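PDB 1E9R: conjugal transfer protein TRWB from Escherichia coli, which acts as the coupling protein of bacterial conjugation and probably drives DNA transport as a ring-shaped, six-subunit nucleoside triphosphatase resembling ring helicases and F1-ATPase. Local coordinates for residues Thr21-Gly26 with Asn412-Val418; Arg99-Leu105 with Gly240-Thr246; Tyr149-Leu153 with Ala206-Arg211; Glu366-Tyr370 with Ala383-Val387. The contacts are given in a common frame with arbitrary orientation. Residue numbers count along the deposited sequence, not the author numbering.

Overall arrangement
Contacts 1 and 2 join parallel strands at the two edges of the same large mixed sheet, with centres 36 Å apart. Contact 2 is buried and bonded regularly; contact 1 is partly buried and only briefly paired. Contact 3 is also buried, but it joins two helices in the all-helical part of the chain and has no hydrogen bond across it, only apolar packing. It is nested inside the loop closed by contact 2. Contact 4 is a surface contact, 66 Å from contact 3 between centres, where a charged antiparallel hairpin belongs to a separate three-stranded sheet. Contacts 1, 3 and 4 touch neighbouring subunits, whereas contact 2 lies within one chain.

Contact 1 (Thr21-Gly26 with Asn412-Val418); sequences TRIVSG and NRPIAKV. With SO4 (sulfate ion), chain J.
Arg22 folds its m, t, m side chain over Pro414, whose CD lies over one face of the guanidinium, while Arg22 CB and Pro414 CB stand 3.7 Å apart. The end of the arginine reaches back to Asn412, with Arg22 NH2 3.0 Å from Asn412 O. Around Ile23 and Ile415 the backbones are extended and parallel, though the whole segments diverge by 42°. Ile23 bridges Ile415 (CA-CA 4.7 Å), with Arg22 CA 4.6 Å from Pro414 CA just before it. Two bonds flank Ile23: Ile415 N gives to Arg22 O at 2.7 Å, and Val24 N to Ile415 O at 2.8 Å. A water extends the link, donating to Arg413 O (2.8 Å) and accepting from Arg22 N (3.2 Å). On one face Ile23 (t, t) meets Ile415 (p, t), CG1 to CG1 3.9 Å. On the other, Val24 CB sits 4.0 Å from Pro414 CG, and Ala416 packs against Leu29 of helix 26-33. Ser25, chi1 p, N-caps that helix through Lys28 N and gives a hydrogen bond from OG to sulfate O4 (3.1 Å), an ion probably from the crystallisation liquor. Gly26 begins the helix with its CA 3.5 Å from Val418 CG2, where a CB would clash. The short strand 23-24, near the start of this anchor-less fragment, adds a parallel edge beside strand 415-419, closing one side of the mixed sheet of a P-loop NTPase fold.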
loop_
_atom_site.group_PDB
_atom_site.type_symbol
_atom_site.label_atom_id
_atom_site.label_comp_id
_atom_site.label_asym_id
_atom_site.label_seq_id
_atom_site.Cartn_x
_atom_site.Cartn_y
_atom_site.Cartn_z
ATOM N N THR B 21 -13.732 10.464 -29.274
ATOM C CA THR B 21 -14.445 11.668 -28.875
ATOM C C THR B 21 -14.515 12.711 -29.982
ATOM O O THR B 21 -13.504 13.063 -30.592
ATOM C CB THR B 21 -13.784 12.320 -27.632
ATOM O OG1 THR B 21 -13.974 11.470 -26.497
ATOM C CG2 THR B 21 -14.394 13.690 -27.344
ATOM N N ARG B 22 -15.720 13.208 -30.234
ATOM C CA ARG B 22 -15.915 14.222 -31.252
ATOM C C ARG B 22 -16.051 15.556 -30.554
ATOM O O ARG B 22 -16.755 15.663 -29.559
ATOM C CB ARG B 22 -17.188 13.940 -32.044
ATOM C CG ARG B 22 -17.161 12.657 -32.856
ATOM C CD ARG B 22 -18.542 12.336 -33.388
ATOM N NE ARG B 22 -19.497 12.046 -32.317
ATOM C CZ ARG B 22 -20.820 12.041 -32.475
ATOM N NH1 ARG B 22 -21.352 12.317 -33.659
ATOM N NH2 ARG B 22 -21.613 11.746 -31.456
ATOM N N ILE B 23 -15.355 16.573 -31.040
ATOM C CA ILE B 23 -15.501 17.885 -30.438
ATOM C C ILE B 23 -16.157 18.737 -31.506
ATOM O O ILE B 23 -15.783 18.702 -32.675
ATOM C CB ILE B 23 -14.156 18.491 -29.972
ATOM C CG1 ILE B 23 -14.423 19.843 -29.294
ATOM C CG2 ILE B 23 -13.188 18.594 -31.131
ATOM C CD1 ILE B 23 -13.209 20.472 -28.621
ATOM N N VAL B 24 -17.163 19.485 -31.086
ATOM C CA VAL B 24 -17.952 20.309 -31.976
ATOM C C VAL B 24 -17.965 21.728 -31.414
ATOM O O VAL B 24 -17.478 21.960 -30.305
ATOM C CB VAL B 24 -19.374 19.671 -32.061
ATOM C CG1 VAL B 24 -20.436 20.576 -31.496
ATOM C CG2 VAL B 24 -19.664 19.275 -33.457
ATOM N N SER B 25 -18.483 22.683 -32.179
ATOM C CA SER B 25 -18.545 24.072 -31.717
ATOM C C SER B 25 -19.735 24.204 -30.770
ATOM O O SER B 25 -20.683 23.420 -30.844
ATOM C CB SER B 25 -18.738 25.027 -32.900
ATOM O OG SER B 25 -20.074 24.970 -33.390
ATOM N N GLY B 26 -19.695 25.183 -29.876
ATOM C CA GLY B 26 -20.809 25.350 -28.967
ATOM C C GLY B 26 -22.109 25.466 -29.746
ATOM O O GLY B 26 -23.113 24.826 -29.423
ATOM N N ASN B 412 -23.902 9.195 -26.862
ATOM C CA ASN B 412 -23.106 9.505 -28.037
ATOM C C ASN B 412 -23.266 10.950 -28.490
ATOM O O ASN B 412 -23.840 11.230 -29.538
ATOM C CB ASN B 412 -23.488 8.533 -29.149
ATOM C CG ASN B 412 -22.576 8.626 -30.333
ATOM O OD1 ASN B 412 -21.365 8.766 -30.184
ATOM N ND2 ASN B 412 -23.145 8.530 -31.528
ATOM N N ARG B 413 -22.750 11.866 -27.678
ATOM C CA ARG B 413 -22.811 13.292 -27.973
ATOM C C ARG B 413 -21.406 13.843 -28.065
ATOM O O ARG B 413 -20.535 13.468 -27.284
ATOM C CB ARG B 413 -23.500 14.059 -26.848
ATOM C CG ARG B 413 -24.735 13.422 -26.302
ATOM C CD ARG B 413 -25.931 13.740 -27.136
ATOM N NE ARG B 413 -27.136 13.254 -26.484
ATOM C CZ ARG B 413 -28.365 13.471 -26.937
ATOM N NH1 ARG B 413 -28.550 14.172 -28.058
ATOM N NH2 ARG B 413 -29.410 12.990 -26.261
ATOM N N PRO B 414 -21.158 14.734 -29.026
ATOM C CA PRO B 414 -19.801 15.275 -29.092
ATOM C C PRO B 414 -19.648 16.256 -27.925
ATOM O O PRO B 414 -20.637 16.613 -27.284
ATOM C CB PRO B 414 -19.774 15.965 -30.451
ATOM C CG PRO B 414 -21.196 16.391 -30.637
ATOM C CD PRO B 414 -21.966 15.180 -30.170
ATOM N N ILE B 415 -18.421 16.670 -27.629
ATOM C CA ILE B 415 -18.195 17.618 -26.548
ATOM C C ILE B 415 -17.965 18.984 -27.188
ATOM O O ILE B 415 -17.637 19.075 -28.375
ATOM C CB ILE B 415 -16.956 17.249 -25.701
ATOM C CG1 ILE B 415 -15.696 17.368 -26.557
ATOM C CG2 ILE B 415 -17.109 15.845 -25.129
ATOM C CD1 ILE B 415 -14.404 17.138 -25.804
ATOM N N ALA B 416 -18.128 20.041 -26.399
ATOM C CA ALA B 416 -17.946 21.392 -26.902
ATOM C C ALA B 416 -17.321 22.329 -25.866
ATOM O O ALA B 416 -17.614 22.233 -24.679
ATOM C CB ALA B 416 -19.292 21.943 -27.347
ATOM N N LYS B 417 -16.450 23.226 -26.322
ATOM C CA LYS B 417 -15.826 24.208 -25.448
ATOM C C LYS B 417 -16.743 25.419 -25.560
ATOM O O LYS B 417 -16.830 26.057 -26.610
ATOM C CB LYS B 417 -14.428 24.547 -25.949
ATOM C CG LYS B 417 -13.649 25.537 -25.094
ATOM C CD LYS B 417 -12.305 25.826 -25.749
ATOM C CE LYS B 417 -11.570 26.945 -25.051
ATOM N NZ LYS B 417 -10.283 27.268 -25.722
ATOM N N VAL B 418 -17.448 25.714 -24.476
ATOM C CA VAL B 418 -18.400 26.812 -24.439
ATOM C C VAL B 418 -18.091 27.767 -23.293
ATOM O O VAL B 418 -17.537 27.365 -22.274
ATOM C CB VAL B 418 -19.837 26.257 -24.263
ATOM C CG1 VAL B 418 -20.820 27.382 -24.027
ATOM C CG2 VAL B 418 -20.238 25.478 -25.491
HETATM S S SO4 J . -21.248 25.596 -36.977
HETATM O O1 SO4 J . -22.002 26.480 -36.059
HETATM O O2 SO4 J . -21.916 24.286 -37.094
HETATM O O3 SO4 J . -21.164 26.232 -38.308
HETATM O O4 SO4 J . -19.880 25.376 -36.468
HETATM O O HOH W 1 -18.035 12.538 -28.202
#

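Contact 2 (Arg99-Leu105 with Gly240-Thr246); sequences RDKDIIL and GGNLFIT
Gly241 leaves a hollow that Asp102 and Lys101 fill. A CB here would strike Asp102 OD1 and Lys101 O; its CA lies 3.4 Å from Asp102 OD1 and 3.8 Å from Lys101 CE. Residues 99-102 form a type I turn, then strand 103-105 runs parallel to 243-246, the axes 4.8 Å apart at 24°. Ile103 pairs with Leu243, Ile104 with Phe244 and Leu105 with Ile245. On one face, covered by Trp262 of helix 252-269, Leu243 (t, t) fits between Ile103 and Leu105: its CG is 4.1 Å from Ile103 CB, and its CD2 4.0 Å from Leu105 CG. On the other, packed by Leu94 of helix 92-97, the Phe244 ring (chi1 m) turns an edge to Ile103 O and Asp102 OD2. Bonds from Ile103 N to Asn242 O (2.9 Å), Phe244 N to Ile103 O (3.0 Å), Leu105 N to Phe244 O (3.1 Å) and, weakly, Thr246 N to Leu105 O (3.3 Å) fix 103-105 as the outermost strand, in this chain, of the P-loop NTPase-type mixed sheet. Asp102 OD1 takes Asn242 N at 2.8 Å and salt-bridges Arg99 NH2, also at 2.8 Å; one carboxylate thus braces the turn and starts the strand pairing.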
loop_
_atom_site.group_PDB
_atom_site.type_symbol
_atom_site.label_atom_id
_atom_site.label_comp_id
_atom_site.label_asym_id
_atom_site.label_seq_id
_atom_site.Cartn_x
_atom_site.Cartn_y
_atom_site.Cartn_z
ATOM N N ARG B 99 -38.738 32.114 -3.235
ATOM C CA ARG B 99 -40.095 32.644 -3.290
ATOM C C ARG B 99 -40.741 32.470 -1.925
ATOM O O ARG B 99 -40.162 31.865 -1.025
ATOM C CB ARG B 99 -40.920 31.924 -4.356
ATOM C CG ARG B 99 -40.367 32.077 -5.764
ATOM C CD ARG B 99 -40.883 30.950 -6.650
ATOM N NE ARG B 99 -40.968 29.688 -5.908
ATOM C CZ ARG B 99 -41.180 28.492 -6.455
ATOM N NH1 ARG B 99 -41.327 28.367 -7.769
ATOM N NH2 ARG B 99 -41.254 27.413 -5.683
ATOM N N ASP B 100 -41.953 32.988 -1.785
ATOM C CA ASP B 100 -42.666 32.942 -0.522
ATOM C C ASP B 100 -43.032 31.552 0.002
ATOM O O ASP B 100 -42.920 31.285 1.201
ATOM C CB ASP B 100 -43.920 33.810 -0.637
ATOM C CG ASP B 100 -44.324 34.426 0.689
ATOM O OD1 ASP B 100 -45.009 33.746 1.491
ATOM O OD2 ASP B 100 -43.937 35.594 0.929
ATOM N N LYS B 101 -43.466 30.674 -0.891
ATOM C CA LYS B 101 -43.866 29.316 -0.515
ATOM C C LYS B 101 -42.694 28.354 -0.313
ATOM O O LYS B 101 -42.900 27.172 -0.018
ATOM C CB LYS B 101 -44.792 28.735 -1.588
ATOM C CG LYS B 101 -44.195 28.786 -2.997
ATOM C CD LYS B 101 -45.087 28.108 -4.022
ATOM C CE LYS B 101 -45.252 26.631 -3.706
ATOM N NZ LYS B 101 -46.018 25.918 -4.765
ATOM N N ASP B 102 -41.471 28.850 -0.473
ATOM C CA ASP B 102 -40.300 27.998 -0.327
ATOM C C ASP B 102 -39.851 27.784 1.113
ATOM O O ASP B 102 -40.163 28.576 2.005
ATOM C CB ASP B 102 -39.145 28.535 -1.175
ATOM C CG ASP B 102 -39.463 28.512 -2.661
ATOM O OD1 ASP B 102 -40.174 27.578 -3.100
ATOM O OD2 ASP B 102 -39.000 29.414 -3.393
ATOM N N ILE B 103 -39.109 26.693 1.306
ATOM C CA ILE B 103 -38.599 26.264 2.605
ATOM C C ILE B 103 -37.123 26.595 2.835
ATOM O O ILE B 103 -36.333 26.660 1.890
ATOM C CB ILE B 103 -38.753 24.737 2.758
ATOM C CG1 ILE B 103 -40.178 24.314 2.430
ATOM C CG2 ILE B 103 -38.415 24.319 4.164
ATOM C CD1 ILE B 103 -41.207 24.902 3.354
ATOM N N ILE B 104 -36.765 26.801 4.100
ATOM C CA ILE B 104 -35.386 27.076 4.487
ATOM C C ILE B 104 -35.016 26.182 5.668
ATOM O O ILE B 104 -35.792 26.025 6.614
ATOM C CB ILE B 104 -35.161 28.541 4.942
ATOM C CG1 ILE B 104 -35.357 29.504 3.776
ATOM C CG2 ILE B 104 -33.757 28.700 5.490
ATOM C CD1 ILE B 104 -35.171 30.966 4.157
ATOM N N LEU B 105 -33.838 25.579 5.592
ATOM C CA LEU B 105 -33.328 24.752 6.671
ATOM C C LEU B 105 -31.955 25.300 6.983
ATOM O O LEU B 105 -31.012 25.150 6.207
ATOM C CB LEU B 105 -33.237 23.284 6.268
ATOM C CG LEU B 105 -34.548 22.508 6.377
ATOM C CD1 LEU B 105 -34.283 21.049 6.079
ATOM C CD2 LEU B 105 -35.140 22.661 7.776
ATOM N N GLY B 240 -45.735 21.820 -2.560
ATOM C CA GLY B 240 -44.573 22.201 -1.785
ATOM C C GLY B 240 -43.699 23.028 -2.713
ATOM O O GLY B 240 -43.783 22.894 -3.941
ATOM N N GLY B 241 -42.865 23.897 -2.156
ATOM C CA GLY B 241 -42.022 24.707 -3.015
ATOM C C GLY B 241 -40.667 24.070 -3.234
ATOM O O GLY B 241 -40.559 22.889 -3.563
ATOM N N ASN B 242 -39.628 24.876 -3.055
ATOM C CA ASN B 242 -38.261 24.426 -3.195
ATOM C C ASN B 242 -37.629 24.504 -1.810
ATOM O O ASN B 242 -38.086 25.264 -0.961
ATOM C CB ASN B 242 -37.505 25.324 -4.171
ATOM C CG ASN B 242 -38.116 25.316 -5.556
ATOM O OD1 ASN B 242 -38.543 24.268 -6.053
ATOM N ND2 ASN B 242 -38.154 26.483 -6.194
ATOM N N LEU B 243 -36.582 23.718 -1.586
ATOM C CA LEU B 243 -35.910 23.700 -0.296
ATOM C C LEU B 243 -34.490 24.250 -0.402
ATOM O O LEU B 243 -33.699 23.781 -1.213
ATOM C CB LEU B 243 -35.866 22.269 0.240
ATOM C CG LEU B 243 -35.788 22.056 1.751
ATOM C CD1 LEU B 243 -35.554 20.587 2.018
ATOM C CD2 LEU B 243 -34.676 22.875 2.354
ATOM N N PHE B 244 -34.171 25.251 0.411
ATOM C CA PHE B 244 -32.829 25.818 0.405
ATOM C C PHE B 244 -32.138 25.491 1.709
ATOM O O PHE B 244 -32.582 25.933 2.772
ATOM C CB PHE B 244 -32.852 27.332 0.273
ATOM C CG PHE B 244 -33.420 27.817 -1.007
ATOM C CD1 PHE B 244 -34.797 27.834 -1.210
ATOM C CD2 PHE B 244 -32.581 28.275 -2.013
ATOM C CE1 PHE B 244 -35.334 28.307 -2.404
ATOM C CE2 PHE B 244 -33.104 28.750 -3.212
ATOM C CZ PHE B 244 -34.487 28.768 -3.410
ATOM N N ILE B 245 -31.066 24.706 1.626
ATOM C CA ILE B 245 -30.279 24.341 2.802
ATOM C C ILE B 245 -29.115 25.318 2.814
ATOM O O ILE B 245 -28.149 25.168 2.067
ATOM C CB ILE B 245 -29.758 22.896 2.708
ATOM C CG1 ILE B 245 -30.945 21.927 2.743
ATOM C CG2 ILE B 245 -28.787 22.611 3.852
ATOM C CD1 ILE B 245 -30.569 20.487 2.534
ATOM N N THR B 246 -29.223 26.326 3.665
ATOM C CA THR B 246 -28.214 27.366 3.746
ATOM C C THR B 246 -27.423 27.314 5.041
ATOM O O THR B 246 -27.769 26.575 5.967
ATOM C CB THR B 246 -28.872 28.752 3.664
ATOM O OG1 THR B 246 -29.697 28.943 4.825
ATOM C CG2 THR B 246 -29.741 28.870 2.407
#

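Contact 3 (Tyr149-Leu153 with Ala206-Arg211); sequences YGRLL and ALTSAR
Apolar packing carries this helix crossing. Both segments are regular alpha-helix, and their axes pass 8.0 Å apart at -82°, nearly perpendicular. So close an approach rests on small residues: Gly150 and Ala210 have CA atoms 3.8 Å apart, and Ala210 CB lies 3.4 Å from Tyr149 O and 3.7 Å from Gly150 N. Ala210 CB also touches Tyr149 CB at 3.9 Å and Leu153 CD2 at 3.8 Å, so the methyl sits between two side chains one turn apart. Leu153 (t, p) reaches on to Leu207, CD2 to CD2 4.0 Å.

A CH-pi contact adds to this. Tyr149, chi1 m, spreads its ring so that Ala206 CB stands 3.8 Å from the ring centroid and only 4° off the normal, over the face.

No hydrogen bond crosses between the two segments; the backbone bonds run along each helix, as in Leu153 N to Tyr149 O (2.9 Å) and Ala210 N to Ala206 O (3.0 Å). The polar ends find other partners: Tyr149 OH with Glu145, and Arg211 with Ala179 O.

The crossing joins helices 141-163 and 201-217 within the all-helical region inserted between strands 103-105 and 243-247. Leu207 is backed by helix 181-188, and the pair lies between two neighbouring subunits, Phe212 of the second packing on Tyr149 and Ser200 of the third hydrogen-bonding Thr208.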
loop_
_atom_site.group_PDB
_atom_site.type_symbol
_atom_site.label_atom_id
_atom_site.label_comp_id
_atom_site.label_asym_id
_atom_site.label_seq_id
_atom_site.Cartn_x
_atom_site.Cartn_y
_atom_site.Cartn_z
ATOM N N TYR B 149 -21.752 1.429 16.067
ATOM C CA TYR B 149 -22.156 1.341 17.466
ATOM C C TYR B 149 -22.989 2.575 17.785
ATOM O O TYR B 149 -23.950 2.504 18.556
ATOM C CB TYR B 149 -20.921 1.304 18.372
ATOM C CG TYR B 149 -20.040 0.089 18.183
ATOM C CD1 TYR B 149 -20.590 -1.174 17.996
ATOM C CD2 TYR B 149 -18.649 0.203 18.194
ATOM C CE1 TYR B 149 -19.782 -2.298 17.824
ATOM C CE2 TYR B 149 -17.832 -0.914 18.024
ATOM C CZ TYR B 149 -18.406 -2.162 17.839
ATOM O OH TYR B 149 -17.606 -3.271 17.659
ATOM N N GLY B 150 -22.608 3.704 17.188
ATOM C CA GLY B 150 -23.337 4.948 17.391
ATOM C C GLY B 150 -24.775 4.904 16.880
ATOM O O GLY B 150 -25.686 5.424 17.526
ATOM N N ARG B 151 -24.984 4.280 15.720
ATOM C CA ARG B 151 -26.316 4.165 15.149
ATOM C C ARG B 151 -27.146 3.245 16.017
ATOM O O ARG B 151 -28.345 3.463 16.181
ATOM C CB ARG B 151 -26.249 3.629 13.716
ATOM C CG ARG B 151 -25.346 4.465 12.835
ATOM C CD ARG B 151 -25.629 4.354 11.348
ATOM N NE ARG B 151 -24.568 5.027 10.604
ATOM C CZ ARG B 151 -23.457 4.421 10.204
ATOM N NH1 ARG B 151 -23.290 3.131 10.463
ATOM N NH2 ARG B 151 -22.496 5.103 9.590
ATOM N N LEU B 152 -26.506 2.212 16.568
ATOM C CA LEU B 152 -27.179 1.263 17.458
ATOM C C LEU B 152 -27.662 2.026 18.694
ATOM O O LEU B 152 -28.828 1.940 19.068
ATOM C CB LEU B 152 -26.228 0.148 17.903
ATOM C CG LEU B 152 -26.814 -0.713 19.033
ATOM C CD1 LEU B 152 -28.024 -1.492 18.528
ATOM C CD2 LEU B 152 -25.760 -1.659 19.562
ATOM N N LEU B 153 -26.755 2.769 19.323
ATOM C CA LEU B 153 -27.103 3.552 20.497
ATOM C C LEU B 153 -28.152 4.601 20.130
ATOM O O LEU B 153 -29.091 4.848 20.889
ATOM C CB LEU B 153 -25.860 4.236 21.068
ATOM C CG LEU B 153 -26.091 5.165 22.267
ATOM C CD1 LEU B 153 -26.795 4.421 23.366
ATOM C CD2 LEU B 153 -24.773 5.696 22.772
ATOM N N ALA B 206 -17.195 -0.501 23.115
ATOM C CA ALA B 206 -18.143 -0.243 22.044
ATOM C C ALA B 206 -19.086 0.890 22.451
ATOM O O ALA B 206 -19.309 1.818 21.677
ATOM C CB ALA B 206 -18.924 -1.500 21.736
ATOM N N LEU B 207 -19.622 0.828 23.671
ATOM C CA LEU B 207 -20.531 1.870 24.163
ATOM C C LEU B 207 -19.809 3.211 24.164
ATOM O O LEU B 207 -20.345 4.209 23.684
ATOM C CB LEU B 207 -20.999 1.569 25.592
ATOM C CG LEU B 207 -22.409 2.001 26.025
ATOM C CD1 LEU B 207 -22.438 2.238 27.529
ATOM C CD2 LEU B 207 -22.822 3.256 25.303
ATOM N N THR B 208 -18.595 3.226 24.716
ATOM C CA THR B 208 -17.790 4.442 24.779
ATOM C C THR B 208 -17.624 5.026 23.391
ATOM O O THR B 208 -17.734 6.240 23.209
ATOM C CB THR B 208 -16.381 4.172 25.345
ATOM O OG1 THR B 208 -16.464 3.918 26.748
ATOM C CG2 THR B 208 -15.493 5.361 25.134
ATOM N N SER B 209 -17.351 4.161 22.416
ATOM C CA SER B 209 -17.175 4.604 21.035
ATOM C C SER B 209 -18.435 5.251 20.479
ATOM O O SER B 209 -18.374 6.294 19.824
ATOM C CB SER B 209 -16.774 3.432 20.157
ATOM O OG SER B 209 -15.446 3.066 20.443
ATOM N N ALA B 210 -19.574 4.622 20.744
ATOM C CA ALA B 210 -20.855 5.132 20.293
ATOM C C ALA B 210 -21.050 6.541 20.850
ATOM O O ALA B 210 -21.364 7.464 20.111
ATOM C CB ALA B 210 -21.975 4.201 20.767
ATOM N N ARG B 211 -20.849 6.698 22.158
ATOM C CA ARG B 211 -21.003 7.989 22.833
ATOM C C ARG B 211 -20.232 9.097 22.127
ATOM O O ARG B 211 -20.747 10.191 21.905
ATOM C CB ARG B 211 -20.520 7.870 24.278
ATOM C CG ARG B 211 -21.273 6.826 25.076
ATOM C CD ARG B 211 -22.379 7.449 25.916
ATOM N NE ARG B 211 -21.931 7.759 27.270
ATOM C CZ ARG B 211 -22.708 8.260 28.225
ATOM N NH1 ARG B 211 -23.987 8.529 27.989
ATOM N NH2 ARG B 211 -22.207 8.447 29.440
#

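Contact 4 (Glu366-Tyr370 with Ala383-Val387); sequences ERDRY and ALERV
Arg367 and Glu385 form the hydrogen-bonded pair, with Arg367 N giving to Glu385 O (2.9 Å) and Glu385 N to Arg367 O (3.0 Å). Arg369 N gives to Ala383 O (3.2 Å) where the strands end. Non-hydrogen-bonded pairs flank these, Glu366 with Arg386 (CA-CA 4.5 Å) and Asp368 with Leu384; the strand axes lie 4.5 Å apart at 143°. These are the two arms of an antiparallel beta hairpin whose connection, 371-382, is not modelled; strand 16-18 completes a three-stranded sheet on the other side of 362-368. Glu385 (p, t) salt-bridges Arg367, NE to OE2 3.6 Å. Arg386 NH2 reaches across to salt-bridge Glu385 OE2 of a neighbouring subunit. Arg367 NH2 has its stronger partner in Glu389. Arg369 stretches past Glu385, with NE 3.5 Å from Glu385 CB, and that buried NE has no partner in the model. Beyond the charges, Tyr370 CE1 rests 3.7 Å from Ala383 CB. Asp368 N is taken by Asn2 OD1, close to the end from which the transmembrane anchor was excised.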
loop_
_atom_site.group_PDB
_atom_site.type_symbol
_atom_site.label_atom_id
_atom_site.label_comp_id
_atom_site.label_asym_id
_atom_site.label_seq_id
_atom_site.Cartn_x
_atom_site.Cartn_y
_atom_site.Cartn_z
ATOM N N GLU B 366 -7.302 10.752 -39.366
ATOM C CA GLU B 366 -6.396 10.639 -40.522
ATOM C C GLU B 366 -6.029 12.049 -40.964
ATOM O O GLU B 366 -6.907 12.902 -41.116
ATOM C CB GLU B 366 -7.055 9.901 -41.690
ATOM C CG GLU B 366 -7.455 8.482 -41.365
ATOM C CD GLU B 366 -7.946 7.713 -42.574
ATOM O OE1 GLU B 366 -8.719 8.284 -43.374
ATOM O OE2 GLU B 366 -7.571 6.529 -42.714
ATOM N N ARG B 367 -4.735 12.289 -41.171
ATOM C CA ARG B 367 -4.246 13.605 -41.577
ATOM C C ARG B 367 -3.312 13.601 -42.787
ATOM O O ARG B 367 -2.605 12.628 -43.036
ATOM C CB ARG B 367 -3.514 14.261 -40.410
ATOM C CG ARG B 367 -4.204 15.471 -39.851
ATOM C CD ARG B 367 -3.243 16.254 -39.004
ATOM N NE ARG B 367 -2.841 15.511 -37.819
ATOM C CZ ARG B 367 -3.548 15.445 -36.693
ATOM N NH1 ARG B 367 -4.711 16.080 -36.579
ATOM N NH2 ARG B 367 -3.082 14.743 -35.670
ATOM N N ASP B 368 -3.308 14.706 -43.527
ATOM C CA ASP B 368 -2.438 14.842 -44.689
ATOM C C ASP B 368 -1.051 15.145 -44.171
ATOM O O ASP B 368 -0.869 16.086 -43.403
ATOM C CB ASP B 368 -2.911 15.987 -45.587
ATOM C CG ASP B 368 -4.078 15.586 -46.481
ATOM O OD1 ASP B 368 -4.361 14.371 -46.581
ATOM O OD2 ASP B 368 -4.706 16.481 -47.093
ATOM N N ARG B 369 -0.070 14.356 -44.593
ATOM C CA ARG B 369 1.301 14.554 -44.136
ATOM C C ARG B 369 2.005 15.822 -44.654
ATOM O O ARG B 369 2.962 16.297 -44.031
ATOM C CB ARG B 369 2.137 13.316 -44.475
ATOM C CG ARG B 369 1.609 12.045 -43.845
ATOM C CD ARG B 369 2.631 10.926 -43.926
ATOM N NE ARG B 369 2.212 9.741 -43.176
ATOM C CZ ARG B 369 3.004 8.705 -42.894
ATOM N NH1 ARG B 369 4.271 8.703 -43.296
ATOM N NH2 ARG B 369 2.530 7.671 -42.206
ATOM N N TYR B 370 1.534 16.378 -45.772
ATOM C CA TYR B 370 2.151 17.581 -46.342
ATOM C C TYR B 370 1.292 18.840 -46.183
ATOM O O TYR B 370 0.064 18.699 -45.974
ATOM C CB TYR B 370 2.456 17.361 -47.827
ATOM C CG TYR B 370 3.235 16.098 -48.089
ATOM C CD1 TYR B 370 2.657 14.846 -47.860
ATOM C CD2 TYR B 370 4.562 16.148 -48.515
ATOM C CE1 TYR B 370 3.375 13.677 -48.044
ATOM C CE2 TYR B 370 5.294 14.981 -48.704
ATOM C CZ TYR B 370 4.692 13.749 -48.462
ATOM O OH TYR B 370 5.406 12.586 -48.618
ATOM N N ALA B 383 -0.221 8.958 -48.642
ATOM C CA ALA B 383 0.442 10.048 -47.869
ATOM C C ALA B 383 -0.413 10.457 -46.667
ATOM O O ALA B 383 -0.300 11.581 -46.156
ATOM C CB ALA B 383 0.689 11.254 -48.775
ATOM N N LEU B 384 -1.277 9.545 -46.223
ATOM C CA LEU B 384 -2.139 9.814 -45.076
ATOM C C LEU B 384 -1.611 9.126 -43.826
ATOM O O LEU B 384 -1.066 8.024 -43.897
ATOM C CB LEU B 384 -3.575 9.342 -45.340
ATOM C CG LEU B 384 -4.533 10.263 -46.103
ATOM C CD1 LEU B 384 -5.915 9.630 -46.131
ATOM C CD2 LEU B 384 -4.607 11.625 -45.431
ATOM N N GLU B 385 -1.785 9.783 -42.684
ATOM C CA GLU B 385 -1.330 9.251 -41.406
ATOM C C GLU B 385 -2.481 9.050 -40.426
ATOM O O GLU B 385 -3.328 9.925 -40.271
ATOM C CB GLU B 385 -0.306 10.198 -40.783
ATOM C CG GLU B 385 -0.849 11.586 -40.470
ATOM C CD GLU B 385 0.099 12.398 -39.595
ATOM O OE1 GLU B 385 1.174 11.872 -39.237
ATOM O OE2 GLU B 385 -0.228 13.560 -39.258
ATOM N N ARG B 386 -2.506 7.892 -39.772
ATOM C CA ARG B 386 -3.535 7.579 -38.786
ATOM C C ARG B 386 -2.935 7.881 -37.421
ATOM O O ARG B 386 -1.886 7.355 -37.067
ATOM C CB ARG B 386 -3.937 6.112 -38.891
ATOM C CG ARG B 386 -4.844 5.628 -37.789
ATOM C CD ARG B 386 -5.340 4.236 -38.119
ATOM N NE ARG B 386 -4.302 3.402 -38.737
ATOM C CZ ARG B 386 -3.205 2.964 -38.118
ATOM N NH1 ARG B 386 -2.982 3.267 -36.840
ATOM N NH2 ARG B 386 -2.329 2.215 -38.777
ATOM N N VAL B 387 -3.604 8.731 -36.651
ATOM C CA VAL B 387 -3.088 9.140 -35.354
ATOM C C VAL B 387 -4.117 9.151 -34.237
ATOM O O VAL B 387 -5.269 9.527 -34.444
ATOM C CB VAL B 387 -2.469 10.567 -35.463
ATOM C CG1 VAL B 387 -2.105 11.106 -34.100
ATOM C CG2 VAL B 387 -1.235 10.524 -36.339
#